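Local structure of hypothetical protein TTHA0068 (Thermus thermophilus, 2CWY) at residues A[33-38]-A[74-79]; A[38-43]-A[66-71]; A[45-50]-A[59-64]. The protein is of unknown function but folds as a small, compact, all-helical single-chain protein of the DUF309 family. One frame throughout, in Å; residues are numbered along the deposited sequence.

Interaction 1: A[33-38]-A[74-79]; sequences GEERRL and CPLMGL
Leu38 and Leu76 form the apolar heart of this contact, in which the N-terminal part of helix 33-53 receives a tight turn of the chain. Leu38 CB lies 3.9 Å from Leu76 CD2, while Leu38 CD2 comes to 3.6 Å from Met77 CG. The side chains of Leu38 and Met77, the latter modelled as selenomethionine, run past each other in opposite directions. Met77 SE, extended from CG (chi2 -165°), lies 3.9 Å from Glu35 CB. Leu79 adds a looser methyl contact, its CD2 4.3 Å from Leu38 CD1.

A second group brings carbon against oxygen. Its closest pair is Leu38 CD2 and Leu76 O, 3.4 Å apart. Leu76 CD2 sits 3.7 Å from the backbone Glu34 O and 4.0 Å from Glu34 CB, and its other methyl, CD1, meets Glu35 OE1, where the two side chains cross at about a right angle. An alanine at Leu76 would probably leave Leu38 CB and Glu34 CB without their methyl partner and open a gap beside the helix.

Backbone bonds shape the turn itself: Leu76 N to Leu79 O, and Leu79 N to Leu76 O at 3.0 Å. With Met77 and Gly78 both at positive phi, this is a type I' beta turn, here packed by its side chains against the N-terminal part of a helix.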
# COMPACT_ATOMS: atom_id res chain seq x y z
N GLY A 33 0.56 15.92 2.67
CA GLY A 33 -0.82 15.69 3.09
C GLY A 33 -1.46 14.36 2.76
O GLY A 33 -0.92 13.30 3.08
N GLU A 34 -2.63 14.43 2.12
CA GLU A 34 -3.39 13.24 1.75
C GLU A 34 -2.64 12.28 0.83
O GLU A 34 -2.75 11.06 0.98
CB GLU A 34 -4.69 13.64 1.07
CG GLU A 34 -5.62 14.44 1.93
CD GLU A 34 -6.74 15.04 1.13
OE1 GLU A 34 -6.47 15.91 0.28
OE2 GLU A 34 -7.90 14.64 1.34
N GLU A 35 -1.93 12.84 -0.14
CA GLU A 35 -1.15 12.05 -1.08
C GLU A 35 -0.05 11.27 -0.35
O GLU A 35 0.18 10.09 -0.62
CB GLU A 35 -0.54 12.96 -2.13
CG GLU A 35 -1.56 13.54 -3.11
CD GLU A 35 -2.57 14.47 -2.45
OE1 GLU A 35 -3.76 14.40 -2.84
OE2 GLU A 35 -2.20 15.28 -1.57
N ARG A 36 0.62 11.94 0.59
CA ARG A 36 1.70 11.29 1.34
C ARG A 36 1.10 10.17 2.20
O ARG A 36 1.67 9.09 2.31
CB ARG A 36 2.46 12.31 2.22
CG ARG A 36 3.86 11.84 2.68
CD ARG A 36 4.52 12.82 3.68
NE ARG A 36 5.83 12.35 4.14
CZ ARG A 36 6.98 12.59 3.52
NH1 ARG A 36 7.01 13.31 2.41
NH2 ARG A 36 8.12 12.10 4.02
N ARG A 37 -0.08 10.42 2.78
CA ARG A 37 -0.71 9.40 3.60
C ARG A 37 -1.07 8.18 2.74
O ARG A 37 -0.84 7.03 3.13
CB ARG A 37 -1.96 9.97 4.28
CG ARG A 37 -1.64 10.81 5.52
CD ARG A 37 -2.86 11.58 5.98
NE ARG A 37 -4.00 10.69 6.21
CZ ARG A 37 -5.26 11.08 6.18
NH1 ARG A 37 -5.55 12.35 5.93
NH2 ARG A 37 -6.24 10.20 6.38
N LEU A 38 -1.65 8.44 1.57
CA LEU A 38 -2.02 7.37 0.68
C LEU A 38 -0.81 6.52 0.31
O LEU A 38 -0.85 5.30 0.38
CB LEU A 38 -2.66 7.92 -0.58
CG LEU A 38 -2.86 6.85 -1.65
CD1 LEU A 38 -4.00 5.92 -1.24
CD2 LEU A 38 -3.15 7.50 -2.96
N CYS A 74 -11.72 8.47 -1.79
CA CYS A 74 -11.38 7.35 -2.67
C CYS A 74 -12.22 7.45 -3.94
O CYS A 74 -13.43 7.65 -3.88
CB CYS A 74 -11.66 6.00 -1.98
SG CYS A 74 -11.11 4.52 -2.91
N PRO A 75 -11.58 7.33 -5.12
CA PRO A 75 -10.14 7.11 -5.25
C PRO A 75 -9.32 8.35 -4.94
O PRO A 75 -9.86 9.44 -4.72
CB PRO A 75 -10.00 6.66 -6.70
CG PRO A 75 -11.07 7.44 -7.40
CD PRO A 75 -12.24 7.27 -6.44
N LEU A 76 -8.01 8.17 -4.91
CA LEU A 76 -7.08 9.26 -4.66
C LEU A 76 -5.84 8.94 -5.48
O LEU A 76 -5.37 7.80 -5.50
CB LEU A 76 -6.73 9.37 -3.18
CG LEU A 76 -5.85 10.55 -2.78
CD1 LEU A 76 -6.56 11.86 -3.12
CD2 LEU A 76 -5.54 10.47 -1.30
N MSE A 77 -5.32 9.95 -6.18
CA MSE A 77 -4.14 9.80 -7.03
C MSE A 77 -4.38 8.80 -8.16
O MSE A 77 -3.43 8.28 -8.73
CB MSE A 77 -2.93 9.34 -6.20
CG MSE A 77 -2.50 10.28 -5.10
SE MSE A 77 -0.72 9.82 -4.46
CE MSE A 77 0.31 10.59 -5.90
N GLY A 78 -5.65 8.54 -8.46
CA GLY A 78 -6.00 7.61 -9.53
C GLY A 78 -6.04 6.16 -9.07
O GLY A 78 -6.10 5.25 -9.90
N LEU A 79 -6.04 5.95 -7.76
CA LEU A 79 -6.06 4.61 -7.17
C LEU A 79 -7.29 4.31 -6.30
O LEU A 79 -7.66 5.10 -5.44
CB LEU A 79 -4.80 4.40 -6.30
CG LEU A 79 -4.77 3.09 -5.51
CD1 LEU A 79 -4.63 1.91 -6.48
CD2 LEU A 79 -3.61 3.12 -4.52

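Interaction 2: A[38-43]-A[66-71]; sequences LLQGVI and EARLEG
Gly41 and Arg68 mark the closest backbone approach, their CA atoms 5.5 Å apart where helix 33-53 faces the last turn of helix 59-69. The second helix ends just beyond: Leu69 is still helical, whereas Glu70 has left helical backbone angles. Such proximity depends on the glycine. A side-chain carbon on Gly41 would point at the other helix and collide with Leu69 CD2; as it is, Gly41 CA rests 4.1 Å from Leu69 CG and 4.3 Å from Arg68 CB.

To one flank of the glycine the side chains are apolar. Leu69 CD2 comes within 3.9 Å of Leu38 CD1, the two leucines meeting at a slant, and Trp81 of helix 81-92 touches both. On the other flank the partners are polar. Arg68 NE donates a hydrogen bond to Gln40 OE1, 2.7 Å long with an N-H...O angle of 153°. Arg68 folds at chi2 (-84°), its CD turned back rather than continuing outward, and CD itself stands 3.3 Å from Gln40 OE1. The oxygen lies at the edge of the guanidinium, almost in its plane. Seen from the amide, however, NE stands well above the carbonyl plane, 46° out of it, and the two flat groups are steeply inclined to each other. Trp28 of helix 17-30 also touches the Gln40 side chain.

Chemically, a neutral amide here meets a cation: the single bond to NE probably restrains the guanidinium at that end, but would not be expected to neutralise its charge. Polar pairing thus borders a buried, glycine-permitted helix contact.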
# COMPACT_ATOMS: atom_id res chain seq x y z
N LEU A 38 -1.65 8.44 1.57
CA LEU A 38 -2.02 7.37 0.68
C LEU A 38 -0.81 6.52 0.31
O LEU A 38 -0.85 5.30 0.38
CB LEU A 38 -2.66 7.92 -0.58
CG LEU A 38 -2.86 6.85 -1.65
CD1 LEU A 38 -4.00 5.92 -1.24
CD2 LEU A 38 -3.15 7.50 -2.96
N LEU A 39 0.28 7.18 -0.10
CA LEU A 39 1.49 6.44 -0.50
C LEU A 39 2.04 5.59 0.64
O LEU A 39 2.39 4.42 0.44
CB LEU A 39 2.55 7.42 -1.03
CG LEU A 39 2.15 8.05 -2.38
CD1 LEU A 39 2.92 9.34 -2.61
CD2 LEU A 39 2.42 7.05 -3.51
N GLN A 40 2.10 6.14 1.85
CA GLN A 40 2.61 5.37 2.96
C GLN A 40 1.67 4.21 3.31
O GLN A 40 2.12 3.16 3.72
CB GLN A 40 2.82 6.25 4.19
CG GLN A 40 3.75 5.58 5.19
CD GLN A 40 4.25 6.55 6.24
OE1 GLN A 40 3.46 7.27 6.85
NE2 GLN A 40 5.56 6.57 6.45
N GLY A 41 0.37 4.42 3.14
CA GLY A 41 -0.60 3.37 3.43
C GLY A 41 -0.41 2.19 2.48
O GLY A 41 -0.41 1.04 2.91
N VAL A 42 -0.26 2.47 1.19
CA VAL A 42 -0.06 1.42 0.20
C VAL A 42 1.29 0.71 0.49
O VAL A 42 1.40 -0.52 0.39
CB VAL A 42 -0.03 2.00 -1.24
CG1 VAL A 42 0.31 0.89 -2.25
CG2 VAL A 42 -1.38 2.61 -1.56
N ILE A 43 2.30 1.50 0.84
CA ILE A 43 3.60 0.94 1.17
C ILE A 43 3.48 -0.03 2.35
O ILE A 43 4.07 -1.12 2.34
CB ILE A 43 4.61 2.07 1.53
CG1 ILE A 43 5.15 2.72 0.24
CG2 ILE A 43 5.74 1.52 2.39
CD1 ILE A 43 5.96 3.97 0.50
N GLU A 66 -3.99 1.27 7.93
CA GLU A 66 -5.36 1.70 8.15
C GLU A 66 -5.39 3.09 8.78
O GLU A 66 -6.22 3.93 8.42
CB GLU A 66 -6.10 0.68 9.02
CG GLU A 66 -6.22 -0.69 8.32
CD GLU A 66 -6.85 -1.77 9.19
OE1 GLU A 66 -6.49 -1.88 10.38
OE2 GLU A 66 -7.70 -2.52 8.66
N ALA A 67 -4.47 3.34 9.70
CA ALA A 67 -4.40 4.63 10.37
C ALA A 67 -4.13 5.75 9.36
O ALA A 67 -4.67 6.85 9.47
CB ALA A 67 -3.30 4.61 11.43
N ARG A 68 -3.29 5.47 8.38
CA ARG A 68 -2.95 6.45 7.36
C ARG A 68 -4.07 6.66 6.34
O ARG A 68 -4.30 7.78 5.87
CB ARG A 68 -1.69 6.03 6.60
CG ARG A 68 -0.48 5.68 7.46
CD ARG A 68 0.33 6.90 7.85
NE ARG A 68 1.55 6.50 8.57
CZ ARG A 68 1.56 6.03 9.81
NH1 ARG A 68 0.42 5.88 10.48
NH2 ARG A 68 2.71 5.68 10.38
N LEU A 69 -4.75 5.57 5.97
CA LEU A 69 -5.79 5.63 4.94
C LEU A 69 -7.14 6.12 5.45
O LEU A 69 -7.98 6.59 4.69
CB LEU A 69 -5.96 4.24 4.30
CG LEU A 69 -4.68 3.71 3.63
CD1 LEU A 69 -4.81 2.23 3.36
CD2 LEU A 69 -4.43 4.49 2.33
N GLU A 70 -7.33 6.01 6.76
CA GLU A 70 -8.57 6.43 7.38
C GLU A 70 -8.95 7.86 7.07
O GLU A 70 -8.19 8.79 7.34
CB GLU A 70 -8.47 6.27 8.90
CG GLU A 70 -9.75 6.68 9.63
CD GLU A 70 -10.90 5.73 9.36
OE1 GLU A 70 -11.20 5.46 8.18
OE2 GLU A 70 -11.51 5.25 10.34
N GLY A 71 -10.14 8.04 6.49
CA GLY A 71 -10.62 9.38 6.19
C GLY A 71 -10.21 9.97 4.86
O GLY A 71 -10.62 11.08 4.52

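Interaction 3: A[45-50]-A[59-64]; sequences LAAALH and LRNLRK
Ala48 and Asn61 pack tightly: CB meets CB at 3.7 Å, and their CA atoms, 5.1 Å apart, are the nearest across the two segments. The helical axes here approach to 7.9 Å and run almost exactly antiparallel, at 170°. Ala48 permits this closeness, since it sends only a methyl group toward the neighbouring helix, and that methyl also lies 4.1 Å from Leu62 N. On the flank facing helices 5-13 and 81-92, Leu45 CD2 and Leu62 CD1 touch at 3.7 Å, methyl to methyl, their side chains neither parallel nor square to each other. Trp12 of helix 5-13 packs against Leu45 and Leu85 of helix 81-92 against Leu62, which places this flank within the core.

Toward the partly exposed flank, the contact thins to a single polar group resting on alanine. Asn61 CG stands anti to its own carbonyl carbon (chi1 -80°); the rotation of the amide about chi2 (166°) brings OD1 to 3.5 Å from Ala47 CB. This is packing of the oxygen on the methyl and the carbonyl carbon of Ala47. The Asn61 side chain further touches Leu44 and Gln51, so it reaches residues about two turns apart on helix 33-53.

Small residues at the interface, leucines on the inner side and an amide on the outer one are the elements of this antiparallel helical hairpin, whose two arms are joined by a short connection in an all-alpha fold.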
# COMPACT_ATOMS: atom_id res chain seq x y z
N LEU A 45 0.80 -1.68 3.34
CA LEU A 45 0.02 -2.87 2.98
C LEU A 45 0.98 -3.83 2.26
O LEU A 45 0.98 -5.04 2.52
CB LEU A 45 -1.13 -2.51 2.04
CG LEU A 45 -2.21 -1.59 2.62
CD1 LEU A 45 -3.31 -1.39 1.59
CD2 LEU A 45 -2.78 -2.21 3.89
N ALA A 46 1.78 -3.30 1.35
CA ALA A 46 2.75 -4.14 0.63
C ALA A 46 3.70 -4.77 1.66
O ALA A 46 3.99 -5.97 1.61
CB ALA A 46 3.53 -3.30 -0.40
N ALA A 47 4.17 -3.95 2.60
CA ALA A 47 5.10 -4.42 3.63
C ALA A 47 4.49 -5.53 4.48
O ALA A 47 5.18 -6.47 4.86
CB ALA A 47 5.53 -3.23 4.52
N ALA A 48 3.20 -5.42 4.77
CA ALA A 48 2.50 -6.43 5.56
C ALA A 48 2.52 -7.77 4.84
O ALA A 48 2.83 -8.81 5.44
CB ALA A 48 1.06 -6.01 5.81
N LEU A 49 2.20 -7.76 3.55
CA LEU A 49 2.18 -9.01 2.80
C LEU A 49 3.57 -9.61 2.64
O LEU A 49 3.72 -10.84 2.64
CB LEU A 49 1.52 -8.78 1.44
CG LEU A 49 0.06 -8.34 1.57
CD1 LEU A 49 -0.53 -8.15 0.19
CD2 LEU A 49 -0.74 -9.37 2.36
N HIS A 50 4.58 -8.75 2.50
CA HIS A 50 5.96 -9.21 2.37
C HIS A 50 6.36 -9.90 3.68
O HIS A 50 6.95 -10.98 3.67
CB HIS A 50 6.91 -8.04 2.10
CG HIS A 50 8.36 -8.42 2.12
ND1 HIS A 50 8.92 -9.27 1.19
CD2 HIS A 50 9.35 -8.09 2.98
CE1 HIS A 50 10.19 -9.45 1.48
NE2 HIS A 50 10.48 -8.74 2.55
N LEU A 59 0.04 -7.86 10.80
CA LEU A 59 -1.02 -7.01 11.35
C LEU A 59 -0.58 -5.65 11.86
O LEU A 59 -1.37 -4.71 11.82
CB LEU A 59 -1.77 -7.75 12.47
CG LEU A 59 -3.06 -8.44 12.06
CD1 LEU A 59 -4.08 -7.41 11.62
CD2 LEU A 59 -2.79 -9.43 10.95
N ARG A 60 0.66 -5.54 12.34
CA ARG A 60 1.13 -4.24 12.82
C ARG A 60 1.18 -3.27 11.63
O ARG A 60 0.73 -2.12 11.72
CB ARG A 60 2.52 -4.38 13.46
CG ARG A 60 3.04 -3.10 14.11
CD ARG A 60 4.33 -3.35 14.91
NE ARG A 60 4.71 -2.17 15.69
CZ ARG A 60 5.79 -2.11 16.47
NH1 ARG A 60 6.59 -3.17 16.58
NH2 ARG A 60 6.06 -1.00 17.15
N ASN A 61 1.71 -3.75 10.50
CA ASN A 61 1.76 -2.96 9.28
C ASN A 61 0.35 -2.65 8.77
O ASN A 61 0.07 -1.52 8.37
CB ASN A 61 2.59 -3.69 8.21
CG ASN A 61 4.09 -3.53 8.42
OD1 ASN A 61 4.90 -4.24 7.81
ND2 ASN A 61 4.47 -2.58 9.25
N LEU A 62 -0.56 -3.63 8.79
CA LEU A 62 -1.93 -3.38 8.34
C LEU A 62 -2.57 -2.29 9.20
O LEU A 62 -3.23 -1.38 8.68
CB LEU A 62 -2.79 -4.65 8.42
CG LEU A 62 -4.28 -4.43 8.13
CD1 LEU A 62 -4.46 -3.89 6.73
CD2 LEU A 62 -5.03 -5.74 8.30
N ARG A 63 -2.37 -2.36 10.52
CA ARG A 63 -2.92 -1.37 11.45
C ARG A 63 -2.39 0.03 11.13
O ARG A 63 -3.15 1.01 11.10
CB ARG A 63 -2.57 -1.73 12.91
CG ARG A 63 -2.67 -0.53 13.87
CD ARG A 63 -2.56 -0.93 15.35
NE ARG A 63 -1.43 -1.82 15.64
CZ ARG A 63 -0.15 -1.52 15.44
NH1 ARG A 63 0.20 -0.34 14.95
NH2 ARG A 63 0.79 -2.40 15.77
N LYS A 64 -1.08 0.14 10.88
CA LYS A 64 -0.50 1.44 10.56
C LYS A 64 -1.04 1.95 9.22
O LYS A 64 -1.31 3.14 9.06
CB LYS A 64 1.02 1.32 10.51
CG LYS A 64 1.62 1.01 11.87
CD LYS A 64 3.05 0.55 11.76
CE LYS A 64 3.96 1.64 11.27
NZ LYS A 64 5.38 1.14 11.23

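Followed from the N terminus, helix 33-53 supplies the first segment of every contact, and the chain then returns along it. Interaction 3 comes first on the way back, closing the short loop between this helix and helix 59-69. Interaction 2 closes a wider loop at the far end of the same helix pair, and interaction 1 the widest, bringing in the connection that leads to helix 81-92. The three are nested without crossing. Interactions 1 and 2 share Leu38 and adjoin, and Arg37 NE probably bonds to Arg68 O between them; interactions 1 and 3 lie on opposite sides of the chain's centre, their centres about 18 Å apart.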